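PDB 6M6T: 4-alpha-glucanotransferase from Streptococcus agalactiae, which is an amylomaltase, or disproportionating enzyme, of the glucanotransferase family, built on a TIM-barrel fold and holding glycans in its pockets. Local coordinates for residues A[9-14]-A[30-35]; A[80-85]-A[192-197]; A[118-121]-A[125-128]; A[446-451]-A[470-475]. One frame throughout, in Å; residues are numbered along the deposited sequence.

Contact 1 (A[9-14]-A[30-35]); sequences VLMHIT and YAFVDF
V9 and M11 approach the ring of F32 from different directions, and the two approaches can be told apart by their geometry. V9 comes in at the edge: CG1 of V9 lies near the ring plane, 3.6 Å from F32 CZ. M11 arrives at a slant. Its SD is 4.3 Å from the centroid of the F32 ring and 41° off the ring normal, a Met-aromatic contact that is neither a clean face nor a clean edge approach; the nearest ring atom to M11 SD is F32 CE1, at 3.5 Å. The base of the methionine joins in, with M11 CB 3.9 Å from F32 CZ, so both residues converge on the CZ end of the ring. F32 can reach across from its helix because its CG stands anti to the backbone N (chi1 -164°), which sends the ring toward strand 6-10. From the helix side F35 adds cover, its CD2 standing 3.9 Å above one face of the F32 ring, toward the rim. W44 of the next strand also meets the F32 ring and hydrogen-bonds through NE1 to M11 O, while M448 touches V9, M11, F32 and F35. The contact thus packs the end of strand 6-10 and the residue that follows it against helix 27-38, within the beta-alpha-beta unit that strand 43-45 completes. All three touching residues are buried and meet through carbon and sulfur alone, so the helix is held here by apolar packing and the polarisable sulfur against its ring, not by polar side-chain bonds.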
loop_
_atom_site.group_PDB
_atom_site.type_symbol
_atom_site.label_atom_id
_atom_site.label_comp_id
_atom_site.label_asym_id
_atom_site.label_seq_id
_atom_site.Cartn_x
_atom_site.Cartn_y
_atom_site.Cartn_z
ATOM N N VAL A 9 14.081 0.104 -4.058
ATOM C CA VAL A 9 13.974 0.875 -2.828
ATOM C C VAL A 9 12.511 0.891 -2.405
ATOM O O VAL A 9 11.613 0.961 -3.251
ATOM C CB VAL A 9 14.567 2.294 -3.027
ATOM C CG1 VAL A 9 14.151 3.269 -1.943
ATOM C CG2 VAL A 9 16.091 2.209 -3.074
ATOM N N LEU A 10 12.277 0.779 -1.094
ATOM C CA LEU A 10 10.929 0.739 -0.518
ATOM C C LEU A 10 10.627 2.085 0.144
ATOM O O LEU A 10 11.059 2.366 1.272
ATOM C CB LEU A 10 10.780 -0.413 0.472
ATOM C CG LEU A 10 9.416 -0.460 1.158
ATOM C CD1 LEU A 10 8.362 -1.096 0.252
ATOM C CD2 LEU A 10 9.503 -1.204 2.457
ATOM N N MET A 11 9.855 2.907 -0.560
ATOM C CA MET A 11 9.483 4.225 -0.059
ATOM C C MET A 11 8.111 4.619 -0.581
ATOM O O MET A 11 7.911 4.755 -1.794
ATOM C CB MET A 11 10.482 5.289 -0.466
ATOM C CG MET A 11 10.709 6.249 0.639
ATOM S SD MET A 11 11.317 7.801 0.031
ATOM C CE MET A 11 11.436 8.543 1.628
ATOM N N HIS A 12 7.187 4.868 0.326
ATOM C CA HIS A 12 5.872 5.271 -0.112
ATOM C C HIS A 12 5.884 6.730 -0.547
ATOM O O HIS A 12 6.637 7.556 -0.017
ATOM C CB HIS A 12 4.850 5.063 1.003
ATOM C CG HIS A 12 3.440 5.080 0.519
ATOM N ND1 HIS A 12 2.365 5.216 1.366
ATOM C CD2 HIS A 12 2.928 4.984 -0.732
ATOM C CE1 HIS A 12 1.248 5.192 0.659
ATOM N NE2 HIS A 12 1.562 5.057 -0.618
ATOM N N ILE A 13 5.022 7.035 -1.519
ATOM C CA ILE A 13 4.775 8.401 -1.954
ATOM C C ILE A 13 4.579 9.346 -0.775
ATOM O O ILE A 13 4.870 10.536 -0.876
ATOM C CB ILE A 13 3.555 8.407 -2.886
ATOM C CG1 ILE A 13 3.635 7.222 -3.855
ATOM C CG2 ILE A 13 3.429 9.756 -3.591
ATOM C CD1 ILE A 13 4.457 7.469 -5.051
ATOM N N THR A 14 4.087 8.848 0.361
ATOM C CA THR A 14 3.849 9.782 1.457
ATOM C C THR A 14 5.164 10.267 2.057
ATOM O O THR A 14 5.244 11.405 2.519
ATOM C CB THR A 14 2.928 9.161 2.531
ATOM O OG1 THR A 14 3.660 8.319 3.434
ATOM C CG2 THR A 14 1.838 8.361 1.886
ATOM N N TYR A 30 9.729 12.925 -9.042
ATOM C CA TYR A 30 10.612 12.831 -10.204
ATOM C C TYR A 30 12.078 12.882 -9.786
ATOM O O TYR A 30 12.922 12.208 -10.390
ATOM C CB TYR A 30 10.300 13.952 -11.207
ATOM C CG TYR A 30 8.881 13.941 -11.740
ATOM C CD1 TYR A 30 7.863 14.619 -11.077
ATOM C CD2 TYR A 30 8.559 13.254 -12.908
ATOM C CE1 TYR A 30 6.561 14.606 -11.553
ATOM C CE2 TYR A 30 7.258 13.229 -13.393
ATOM C CZ TYR A 30 6.261 13.907 -12.713
ATOM O OH TYR A 30 4.963 13.880 -13.192
ATOM N N ALA A 31 12.389 13.641 -8.730
ATOM C CA ALA A 31 13.744 13.614 -8.185
ATOM C C ALA A 31 14.081 12.233 -7.624
ATOM O O ALA A 31 15.208 11.751 -7.780
ATOM C CB ALA A 31 13.907 14.694 -7.112
ATOM N N PHE A 32 13.108 11.580 -6.979
ATOM C CA PHE A 32 13.321 10.231 -6.465
ATOM C C PHE A 32 13.573 9.241 -7.591
ATOM O O PHE A 32 14.433 8.359 -7.473
ATOM C CB PHE A 32 12.127 9.786 -5.630
ATOM C CG PHE A 32 12.423 8.606 -4.777
ATOM C CD1 PHE A 32 13.117 8.759 -3.593
ATOM C CD2 PHE A 32 12.033 7.335 -5.156
ATOM C CE1 PHE A 32 13.430 7.672 -2.816
ATOM C CE2 PHE A 32 12.332 6.252 -4.359
ATOM C CZ PHE A 32 13.017 6.423 -3.183
ATOM N N VAL A 33 12.828 9.361 -8.692
ATOM C CA VAL A 33 13.145 8.539 -9.864
ATOM C C VAL A 33 14.577 8.808 -10.319
ATOM O O VAL A 33 15.359 7.875 -10.553
ATOM C CB VAL A 33 12.136 8.798 -11.001
ATOM C CG1 VAL A 33 12.236 7.724 -12.072
ATOM C CG2 VAL A 33 10.729 8.868 -10.465
ATOM N N ASP A 34 14.922 10.100 -10.478
ATOM C CA ASP A 34 16.266 10.504 -10.879
ATOM C C ASP A 34 17.314 9.841 -9.990
ATOM O O ASP A 34 18.360 9.372 -10.471
ATOM C CB ASP A 34 16.393 12.034 -10.805
ATOM C CG ASP A 34 15.816 12.763 -12.039
ATOM O OD1 ASP A 34 15.850 12.194 -13.154
ATOM O OD2 ASP A 34 15.339 13.921 -11.885
ATOM N N PHE A 35 17.031 9.769 -8.688
ATOM C CA PHE A 35 17.965 9.161 -7.750
ATOM C C PHE A 35 18.024 7.650 -7.925
ATOM O O PHE A 35 19.073 7.035 -7.698
ATOM C CB PHE A 35 17.578 9.535 -6.319
ATOM C CG PHE A 35 17.783 8.433 -5.333
ATOM C CD1 PHE A 35 19.044 8.161 -4.837
ATOM C CD2 PHE A 35 16.715 7.656 -4.899
ATOM C CE1 PHE A 35 19.238 7.126 -3.935
ATOM C CE2 PHE A 35 16.909 6.612 -3.985
ATOM C CZ PHE A 35 18.161 6.346 -3.510
#

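Contact 2 (A[80-85]-A[192-197]); sequences EGFISK and QYFFYK
F82 and F194 share one first torsion: chi1 is -69° in F82 and -74° in F194, each placing CG anti to its own carbonyl carbon and turning the two rings into the space between the loop and helix 182-208. For F194 this matters most, since its CB does not point at the loop, yet the ring's end comes close. The nearest atoms are F82 CE2 and F194 CE1, 3.9 Å apart, with F82 CD2 almost as near. Ring centroids lie 6.0 Å apart and the planes meet at 43°, an oblique pair that is neither a stack nor T-shaped. E80 backs the phenylalanine of its own segment: E80 CB sits 3.7 Å above one face of the F82 ring. Farther out, the E80 and K197 side chains reach toward each other from the two segments. E80 OE1 is 3.9 Å from K197 CE and 4.4 Å from K197 NZ, beyond a salt bridge, so any attraction is probably a diffuse one; K197 NZ has a second acidic neighbour in E201, a long, weak ion pair. L77 touches both phenylalanines, and V117 of helix 105-122 packs on F194. The loop is set on its course by G81, whose positive phi and two bonds back into the last turn form the Schellman motif that ends helix 74-78, after which F82 turns into the buried side, while E80, just before the glycine, stays exposed.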
loop_
_atom_site.group_PDB
_atom_site.type_symbol
_atom_site.label_atom_id
_atom_site.label_comp_id
_atom_site.label_asym_id
_atom_site.label_seq_id
_atom_site.Cartn_x
_atom_site.Cartn_y
_atom_site.Cartn_z
ATOM N N GLU A 80 -0.860 24.096 -14.450
ATOM C CA GLU A 80 -1.911 23.714 -15.390
ATOM C C GLU A 80 -2.916 24.827 -15.657
ATOM O O GLU A 80 -3.747 24.685 -16.561
ATOM C CB GLU A 80 -2.666 22.475 -14.871
ATOM C CG GLU A 80 -2.062 21.126 -15.290
ATOM C CD GLU A 80 -2.391 20.750 -16.742
ATOM O OE1 GLU A 80 -3.585 20.537 -17.075
ATOM O OE2 GLU A 80 -1.440 20.680 -17.559
ATOM N N GLY A 81 -2.863 25.918 -14.897
ATOM C CA GLY A 81 -3.806 27.003 -15.051
ATOM C C GLY A 81 -5.066 26.853 -14.243
ATOM O O GLY A 81 -6.049 27.550 -14.520
ATOM N N PHE A 82 -5.063 25.966 -13.247
ATOM C CA PHE A 82 -6.230 25.578 -12.459
ATOM C C PHE A 82 -6.281 26.284 -11.114
ATOM O O PHE A 82 -7.313 26.844 -10.747
ATOM C CB PHE A 82 -6.221 24.064 -12.244
ATOM C CG PHE A 82 -6.481 23.276 -13.493
ATOM C CD1 PHE A 82 -7.076 23.881 -14.596
ATOM C CD2 PHE A 82 -6.142 21.924 -13.561
ATOM C CE1 PHE A 82 -7.329 23.158 -15.743
ATOM C CE2 PHE A 82 -6.392 21.186 -14.706
ATOM C CZ PHE A 82 -6.986 21.805 -15.802
ATOM N N ILE A 83 -5.185 26.251 -10.364
ATOM C CA ILE A 83 -5.011 27.138 -9.221
ATOM C C ILE A 83 -3.821 28.051 -9.498
ATOM O O ILE A 83 -3.143 27.918 -10.526
ATOM C CB ILE A 83 -4.816 26.349 -7.907
ATOM C CG1 ILE A 83 -4.002 25.071 -8.134
ATOM C CG2 ILE A 83 -6.149 26.002 -7.289
ATOM C CD1 ILE A 83 -3.502 24.428 -6.848
ATOM N N SER A 84 -3.585 28.994 -8.594
ATOM C CA SER A 84 -2.336 29.727 -8.449
ATOM C C SER A 84 -1.724 29.341 -7.103
ATOM O O SER A 84 -2.298 28.553 -6.347
ATOM C CB SER A 84 -2.567 31.239 -8.552
ATOM O OG SER A 84 -2.618 31.843 -7.269
ATOM N N LYS A 85 -0.542 29.887 -6.795
ATOM C CA LYS A 85 0.134 29.519 -5.553
ATOM C C LYS A 85 -0.081 30.508 -4.415
ATOM O O LYS A 85 0.347 30.219 -3.290
ATOM C CB LYS A 85 1.651 29.257 -5.797
ATOM C CG LYS A 85 2.554 30.375 -6.225
ATOM C CD LYS A 85 3.968 29.794 -6.460
ATOM C CE LYS A 85 3.905 28.529 -7.299
ATOM N NZ LYS A 85 5.260 28.070 -7.687
ATOM N N GLN A 192 -10.515 12.371 -8.726
ATOM C CA GLN A 192 -9.986 11.096 -9.219
ATOM C C GLN A 192 -9.297 11.276 -10.571
ATOM O O GLN A 192 -8.259 10.645 -10.838
ATOM C CB GLN A 192 -11.095 10.040 -9.298
ATOM C CG GLN A 192 -11.493 9.402 -7.941
ATOM C CD GLN A 192 -10.300 8.942 -7.092
ATOM O OE1 GLN A 192 -9.562 8.023 -7.462
ATOM N NE2 GLN A 192 -10.127 9.575 -5.937
ATOM N N TYR A 193 -9.845 12.156 -11.420
ATOM C CA TYR A 193 -9.208 12.443 -12.704
ATOM C C TYR A 193 -7.821 13.046 -12.502
ATOM O O TYR A 193 -6.861 12.678 -13.199
ATOM C CB TYR A 193 -10.086 13.382 -13.532
ATOM C CG TYR A 193 -9.388 14.012 -14.731
ATOM C CD1 TYR A 193 -9.238 13.311 -15.927
ATOM C CD2 TYR A 193 -8.890 15.318 -14.672
ATOM C CE1 TYR A 193 -8.604 13.888 -17.023
ATOM C CE2 TYR A 193 -8.254 15.897 -15.765
ATOM C CZ TYR A 193 -8.113 15.177 -16.935
ATOM O OH TYR A 193 -7.485 15.747 -18.018
ATOM N N PHE A 194 -7.701 13.968 -11.543
ATOM C CA PHE A 194 -6.407 14.560 -11.213
ATOM C C PHE A 194 -5.418 13.495 -10.785
ATOM O O PHE A 194 -4.289 13.428 -11.292
ATOM C CB PHE A 194 -6.565 15.571 -10.087
ATOM C CG PHE A 194 -7.206 16.826 -10.504
ATOM C CD1 PHE A 194 -7.005 17.319 -11.785
ATOM C CD2 PHE A 194 -7.994 17.530 -9.623
ATOM C CE1 PHE A 194 -7.593 18.487 -12.183
ATOM C CE2 PHE A 194 -8.585 18.690 -10.013
ATOM C CZ PHE A 194 -8.386 19.178 -11.297
ATOM N N PHE A 195 -5.813 12.697 -9.792
ATOM C CA PHE A 195 -4.997 11.588 -9.334
ATOM C C PHE A 195 -4.440 10.807 -10.504
ATOM O O PHE A 195 -3.226 10.652 -10.638
ATOM C CB PHE A 195 -5.808 10.654 -8.439
ATOM C CG PHE A 195 -4.959 9.715 -7.652
ATOM C CD1 PHE A 195 -4.551 8.502 -8.198
ATOM C CD2 PHE A 195 -4.534 10.055 -6.370
ATOM C CE1 PHE A 195 -3.746 7.637 -7.470
ATOM C CE2 PHE A 195 -3.734 9.196 -5.631
ATOM C CZ PHE A 195 -3.339 7.980 -6.174
ATOM N N TYR A 196 -5.325 10.280 -11.343
ATOM C CA TYR A 196 -4.849 9.355 -12.361
ATOM C C TYR A 196 -3.969 10.057 -13.390
ATOM O O TYR A 196 -2.941 9.504 -13.796
ATOM C CB TYR A 196 -6.026 8.638 -13.014
ATOM C CG TYR A 196 -6.401 7.415 -12.227
ATOM C CD1 TYR A 196 -6.895 7.539 -10.929
ATOM C CD2 TYR A 196 -6.231 6.133 -12.755
ATOM C CE1 TYR A 196 -7.238 6.425 -10.178
ATOM C CE2 TYR A 196 -6.567 5.004 -12.009
ATOM C CZ TYR A 196 -7.065 5.166 -10.719
ATOM O OH TYR A 196 -7.399 4.076 -9.959
ATOM N N LYS A 197 -4.334 11.281 -13.806
ATOM C CA LYS A 197 -3.495 12.051 -14.730
ATOM C C LYS A 197 -2.067 12.212 -14.189
ATOM O O LYS A 197 -1.082 11.855 -14.859
ATOM C CB LYS A 197 -4.158 13.409 -14.990
ATOM C CG LYS A 197 -3.614 14.229 -16.155
ATOM C CD LYS A 197 -3.365 15.680 -15.716
ATOM C CE LYS A 197 -3.659 16.678 -16.829
ATOM N NZ LYS A 197 -3.003 16.270 -18.102
#

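Contact 3 (A[118-121]-A[125-128]); sequences KNFL and RATR
A126 meets F120 and L121 where helix 105-122 runs out and helix 126-134 begins, with three residues between them. The close part is small and centres on one methyl group. A126 is largely enclosed, and its CB points at the end of the first helix, next to the carbonyl oxygens F120 O and L121 O; the modelled separations there are very short and, at 2.75 Å resolution, their exact values are doubtful. The same methyl is also over one face of the F120 ring, 4.2 Å above the plane and toward the rim, with F120 CE2 at 4.3 Å from A126 CB. Backbone joins in on the second helix: A126 O is 3.6 Å from F120 CZ. With F120 CG anti to the backbone N (chi1 164°), the ring extends over the turn, and V190 and the ring of Y193 on helix 182-208 cover it as well. Packing slackens away from this alanine. The L121 side chain starts away from the second helix, though its end turns back without making close contact; it also packs on K186 and V190. On the solvent side R128 pairs with D132 within its own helix. A methyl thus lies against two helix-end carbonyls and one face of a ring, so the junction is held by van der Waals packing against both apolar and backbone polar atoms, while R125 is exposed and leads away.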
loop_
_atom_site.group_PDB
_atom_site.type_symbol
_atom_site.label_atom_id
_atom_site.label_comp_id
_atom_site.label_asym_id
_atom_site.label_seq_id
_atom_site.Cartn_x
_atom_site.Cartn_y
_atom_site.Cartn_z
ATOM N N LYS A 118 -13.339 23.494 -9.510
ATOM C CA LYS A 118 -14.172 24.573 -10.050
ATOM C C LYS A 118 -13.542 25.200 -11.285
ATOM O O LYS A 118 -14.244 25.494 -12.261
ATOM C CB LYS A 118 -14.407 25.645 -8.976
ATOM C CG LYS A 118 -15.091 26.938 -9.453
ATOM C CD LYS A 118 -15.422 27.893 -8.271
ATOM C CE LYS A 118 -16.933 27.926 -7.915
ATOM N NZ LYS A 118 -17.436 26.725 -7.147
ATOM N N ASN A 119 -12.215 25.413 -11.262
ATOM C CA ASN A 119 -11.551 25.993 -12.430
ATOM C C ASN A 119 -11.395 24.987 -13.559
ATOM O O ASN A 119 -11.444 25.376 -14.732
ATOM C CB ASN A 119 -10.184 26.561 -12.059
ATOM C CG ASN A 119 -10.286 27.799 -11.197
ATOM O OD1 ASN A 119 -11.071 28.710 -11.485
ATOM N ND2 ASN A 119 -9.499 27.838 -10.121
ATOM N N PHE A 120 -11.196 23.699 -13.239
ATOM C CA PHE A 120 -11.116 22.691 -14.292
ATOM C C PHE A 120 -12.438 22.563 -15.044
ATOM O O PHE A 120 -12.438 22.387 -16.269
ATOM C CB PHE A 120 -10.714 21.328 -13.731
ATOM C CG PHE A 120 -10.990 20.192 -14.695
ATOM C CD1 PHE A 120 -10.105 19.914 -15.731
ATOM C CD2 PHE A 120 -12.155 19.435 -14.599
ATOM C CE1 PHE A 120 -10.361 18.892 -16.637
ATOM C CE2 PHE A 120 -12.414 18.421 -15.506
ATOM C CZ PHE A 120 -11.510 18.148 -16.526
ATOM N N LEU A 121 -13.576 22.632 -14.337
ATOM C CA LEU A 121 -14.846 22.440 -15.035
ATOM C C LEU A 121 -15.170 23.585 -16.000
ATOM O O LEU A 121 -15.829 23.349 -17.021
ATOM C CB LEU A 121 -15.978 22.249 -14.032
ATOM C CG LEU A 121 -15.924 20.947 -13.232
ATOM C CD1 LEU A 121 -16.990 20.988 -12.147
ATOM C CD2 LEU A 121 -16.079 19.705 -14.137
ATOM N N ARG A 125 -13.168 22.448 -22.985
ATOM C CA ARG A 125 -13.073 21.004 -23.241
ATOM C C ARG A 125 -13.260 20.165 -21.979
ATOM O O ARG A 125 -13.097 18.941 -22.040
ATOM C CB ARG A 125 -11.718 20.633 -23.904
ATOM C CG ARG A 125 -11.310 21.473 -25.112
ATOM C CD ARG A 125 -11.447 20.708 -26.448
ATOM N NE ARG A 125 -12.700 20.989 -27.166
ATOM C CZ ARG A 125 -12.959 22.117 -27.834
ATOM N NH1 ARG A 125 -12.069 23.101 -27.862
ATOM N NH2 ARG A 125 -14.125 22.289 -28.453
ATOM N N ALA A 126 -13.555 20.796 -20.840
ATOM C CA ALA A 126 -13.508 20.115 -19.546
ATOM C C ALA A 126 -14.282 18.801 -19.567
ATOM O O ALA A 126 -13.725 17.723 -19.314
ATOM C CB ALA A 126 -14.061 21.025 -18.445
ATOM N N THR A 127 -15.573 18.881 -19.898
ATOM C CA THR A 127 -16.436 17.723 -19.740
ATOM C C THR A 127 -16.053 16.597 -20.693
ATOM O O THR A 127 -16.144 15.427 -20.313
ATOM C CB THR A 127 -17.911 18.124 -19.901
ATOM O OG1 THR A 127 -18.252 18.244 -21.290
ATOM C CG2 THR A 127 -18.196 19.442 -19.163
ATOM N N ARG A 128 -15.574 16.910 -21.902
ATOM C CA ARG A 128 -15.184 15.829 -22.805
ATOM C C ARG A 128 -13.831 15.224 -22.471
ATOM O O ARG A 128 -13.478 14.197 -23.051
ATOM C CB ARG A 128 -15.168 16.289 -24.264
ATOM C CG ARG A 128 -15.542 15.170 -25.237
ATOM C CD ARG A 128 -15.046 15.440 -26.638
ATOM N NE ARG A 128 -15.336 14.339 -27.556
ATOM C CZ ARG A 128 -14.746 13.148 -27.515
ATOM N NH1 ARG A 128 -15.077 12.213 -28.395
ATOM N NH2 ARG A 128 -13.830 12.888 -26.594
#

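Contact 4 (A[446-451]-A[470-475]); sequences TCMQDL and WQWRMR
Q449 NE2 is hydrogen-bonded to S458 O, and that bond holds one end of the amide, consistent with its lying flat over W472. The amide and ring planes differ by only 8°, so the two groups are stacked as their side chains run antiparallel past one another. The aliphatic part joins in: Q449 CG stands 3.8 Å from the centroid of the six-membered ring of W472 and 7° off its normal, a CH-pi contact squarely over the face. Q449 CD is 3.6 Å from W472 CE3, and Q449 OE1 is as close to W472 CZ3, while M474 N lies 4.2 Å above the opposite face, toward the rim. M448 takes the edge instead. Its CG is near the indole plane, 3.9 Å from W472 CH2, and also 4.1 Å from M474 SD; a first torsion with CG anti to the backbone N sends it there. Helix 448-451 follows directly on strand 443-447, with C447 at the N-cap position, and segment 470-475 folds back over its first turn. This is the crossing from the eighth parallel strand of the TIM barrel into the following helix, at the strand's C-terminal end, where barrels of this fold carry their active sites.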
loop_
_atom_site.group_PDB
_atom_site.type_symbol
_atom_site.label_atom_id
_atom_site.label_comp_id
_atom_site.label_asym_id
_atom_site.label_seq_id
_atom_site.Cartn_x
_atom_site.Cartn_y
_atom_site.Cartn_z
ATOM N N THR A 446 15.582 -2.238 -0.434
ATOM C CA THR A 446 16.170 -1.530 0.688
ATOM C C THR A 446 15.189 -0.494 1.212
ATOM O O THR A 446 14.618 0.280 0.437
ATOM C CB THR A 446 17.481 -0.879 0.272
ATOM O OG1 THR A 446 18.405 -1.915 -0.100
ATOM C CG2 THR A 446 18.047 -0.039 1.428
ATOM N N CYS A 447 14.971 -0.514 2.523
ATOM C CA CYS A 447 14.024 0.381 3.167
ATOM C C CYS A 447 14.673 1.745 3.279
ATOM O O CYS A 447 15.677 1.885 3.985
ATOM C CB CYS A 447 13.663 -0.148 4.553
ATOM S SG CYS A 447 12.118 -1.097 4.683
ATOM N N MET A 448 14.111 2.750 2.601
ATOM C CA MET A 448 14.755 4.061 2.579
ATOM C C MET A 448 15.106 4.566 3.979
ATOM O O MET A 448 16.038 5.368 4.125
ATOM C CB MET A 448 13.858 5.072 1.847
ATOM C CG MET A 448 14.383 6.509 1.826
ATOM S SD MET A 448 15.916 6.706 0.891
ATOM C CE MET A 448 15.406 6.132 -0.695
ATOM N N GLN A 449 14.408 4.097 5.014
ATOM C CA GLN A 449 14.800 4.440 6.379
ATOM C C GLN A 449 16.233 4.011 6.652
ATOM O O GLN A 449 17.073 4.825 7.059
ATOM C CB GLN A 449 13.860 3.781 7.389
ATOM C CG GLN A 449 12.569 4.514 7.673
ATOM C CD GLN A 449 11.478 4.137 6.688
ATOM O OE1 GLN A 449 11.739 3.881 5.494
ATOM N NE2 GLN A 449 10.247 4.086 7.182
ATOM N N ASP A 450 16.530 2.726 6.406
ATOM C CA ASP A 450 17.818 2.141 6.782
ATOM C C ASP A 450 18.959 2.634 5.904
ATOM O O ASP A 450 20.097 2.729 6.369
ATOM C CB ASP A 450 17.717 0.622 6.725
ATOM C CG ASP A 450 16.533 0.099 7.520
ATOM O OD1 ASP A 450 16.323 0.615 8.647
ATOM O OD2 ASP A 450 15.817 -0.812 7.021
ATOM N N LEU A 451 18.681 2.954 4.644
ATOM C CA LEU A 451 19.690 3.591 3.806
ATOM C C LEU A 451 20.209 4.888 4.427
ATOM O O LEU A 451 21.403 5.188 4.339
ATOM C CB LEU A 451 19.116 3.844 2.421
ATOM C CG LEU A 451 20.143 4.434 1.489
ATOM C CD1 LEU A 451 20.775 3.322 0.680
ATOM C CD2 LEU A 451 19.466 5.452 0.608
ATOM N N TRP A 470 2.404 5.478 9.770
ATOM C CA TRP A 470 2.377 6.023 8.410
ATOM C C TRP A 470 2.785 7.494 8.381
ATOM O O TRP A 470 2.369 8.255 7.501
ATOM C CB TRP A 470 1.009 5.830 7.744
ATOM C CG TRP A 470 0.326 4.537 8.139
ATOM C CD1 TRP A 470 -0.680 4.390 9.056
ATOM C CD2 TRP A 470 0.600 3.216 7.641
ATOM N NE1 TRP A 470 -1.043 3.071 9.161
ATOM C CE2 TRP A 470 -0.276 2.328 8.304
ATOM C CE3 TRP A 470 1.499 2.698 6.706
ATOM C CZ2 TRP A 470 -0.279 0.947 8.058
ATOM C CZ3 TRP A 470 1.494 1.324 6.461
ATOM C CH2 TRP A 470 0.613 0.468 7.135
ATOM N N GLN A 471 3.625 7.897 9.327
ATOM C CA GLN A 471 3.960 9.293 9.493
ATOM C C GLN A 471 5.373 9.644 9.072
ATOM O O GLN A 471 5.725 10.829 9.095
ATOM C CB GLN A 471 3.776 9.706 10.953
ATOM C CG GLN A 471 2.389 10.130 11.274
ATOM C CD GLN A 471 2.138 10.024 12.737
ATOM O OE1 GLN A 471 3.086 9.877 13.519
ATOM N NE2 GLN A 471 0.865 10.069 13.131
ATOM N N TRP A 472 6.200 8.672 8.709
ATOM C CA TRP A 472 7.583 9.007 8.392
ATOM C C TRP A 472 7.676 9.763 7.072
ATOM O O TRP A 472 7.105 9.355 6.056
ATOM C CB TRP A 472 8.445 7.757 8.326
ATOM C CG TRP A 472 9.882 8.091 8.174
ATOM C CD1 TRP A 472 10.703 8.636 9.120
ATOM C CD2 TRP A 472 10.677 7.918 7.001
ATOM N NE1 TRP A 472 11.968 8.798 8.610
ATOM C CE2 TRP A 472 11.978 8.369 7.310
ATOM C CE3 TRP A 472 10.417 7.427 5.716
ATOM C CZ2 TRP A 472 13.011 8.344 6.383
ATOM C CZ3 TRP A 472 11.442 7.412 4.800
ATOM C CH2 TRP A 472 12.726 7.861 5.139
ATOM N N ARG A 473 8.394 10.874 7.093
ATOM C CA ARG A 473 8.847 11.529 5.880
ATOM C C ARG A 473 10.362 11.678 5.959
ATOM O O ARG A 473 10.960 11.613 7.036
ATOM C CB ARG A 473 8.143 12.884 5.683
ATOM C CG ARG A 473 6.652 12.748 5.379
ATOM C CD ARG A 473 5.959 14.085 5.259
ATOM N NE ARG A 473 6.335 14.782 4.034
ATOM C CZ ARG A 473 6.444 16.107 3.920
ATOM N NH1 ARG A 473 6.189 16.899 4.957
ATOM N NH2 ARG A 473 6.804 16.641 2.763
ATOM N N MET A 474 10.985 11.861 4.808
ATOM C CA MET A 474 12.440 11.906 4.712
ATOM C C MET A 474 12.917 13.305 4.333
ATOM O O MET A 474 12.463 13.879 3.333
ATOM C CB MET A 474 12.932 10.892 3.691
ATOM C CG MET A 474 14.324 11.152 3.180
ATOM S SD MET A 474 14.381 10.568 1.474
ATOM C CE MET A 474 13.279 11.776 0.753
ATOM N N ARG A 475 13.845 13.843 5.121
ATOM C CA ARG A 475 14.455 15.122 4.792
ATOM C C ARG A 475 15.373 14.974 3.584
ATOM O O ARG A 475 16.169 14.029 3.512
ATOM C CB ARG A 475 15.234 15.641 5.992
ATOM C CG ARG A 475 14.562 15.338 7.313
ATOM C CD ARG A 475 15.055 16.254 8.420
ATOM N NE ARG A 475 16.436 15.978 8.819
ATOM C CZ ARG A 475 16.776 15.079 9.739
ATOM N NH1 ARG A 475 15.834 14.359 10.341
ATOM N NH2 ARG A 475 18.055 14.892 10.050
#

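Contacts 1 and 4 form one continuous core, their centres 10 Å apart: strands 6-10 and 443-447 are neighbours in the barrel sheet, joined by a probable hydrogen bond of 2.8 Å from L10 N to T446 O, and M448 packs with its CE 3.4 Å from V9 CG1. Contacts 2 and 3 form a second cluster, centres 11 Å apart, with F82 CZ 3.6 Å from F120 CD1; along the chain contact 3 lies inside the loop that contact 2 closes. The clusters do not touch: their closest members, contacts 1 and 2, have centres 21 Å and nearest atoms about 7 Å apart. In contact 4 the Q449 side chain lies about 13 Å from bound 1,5-anhydro-D-glucitol, so it does not itself touch that ligand.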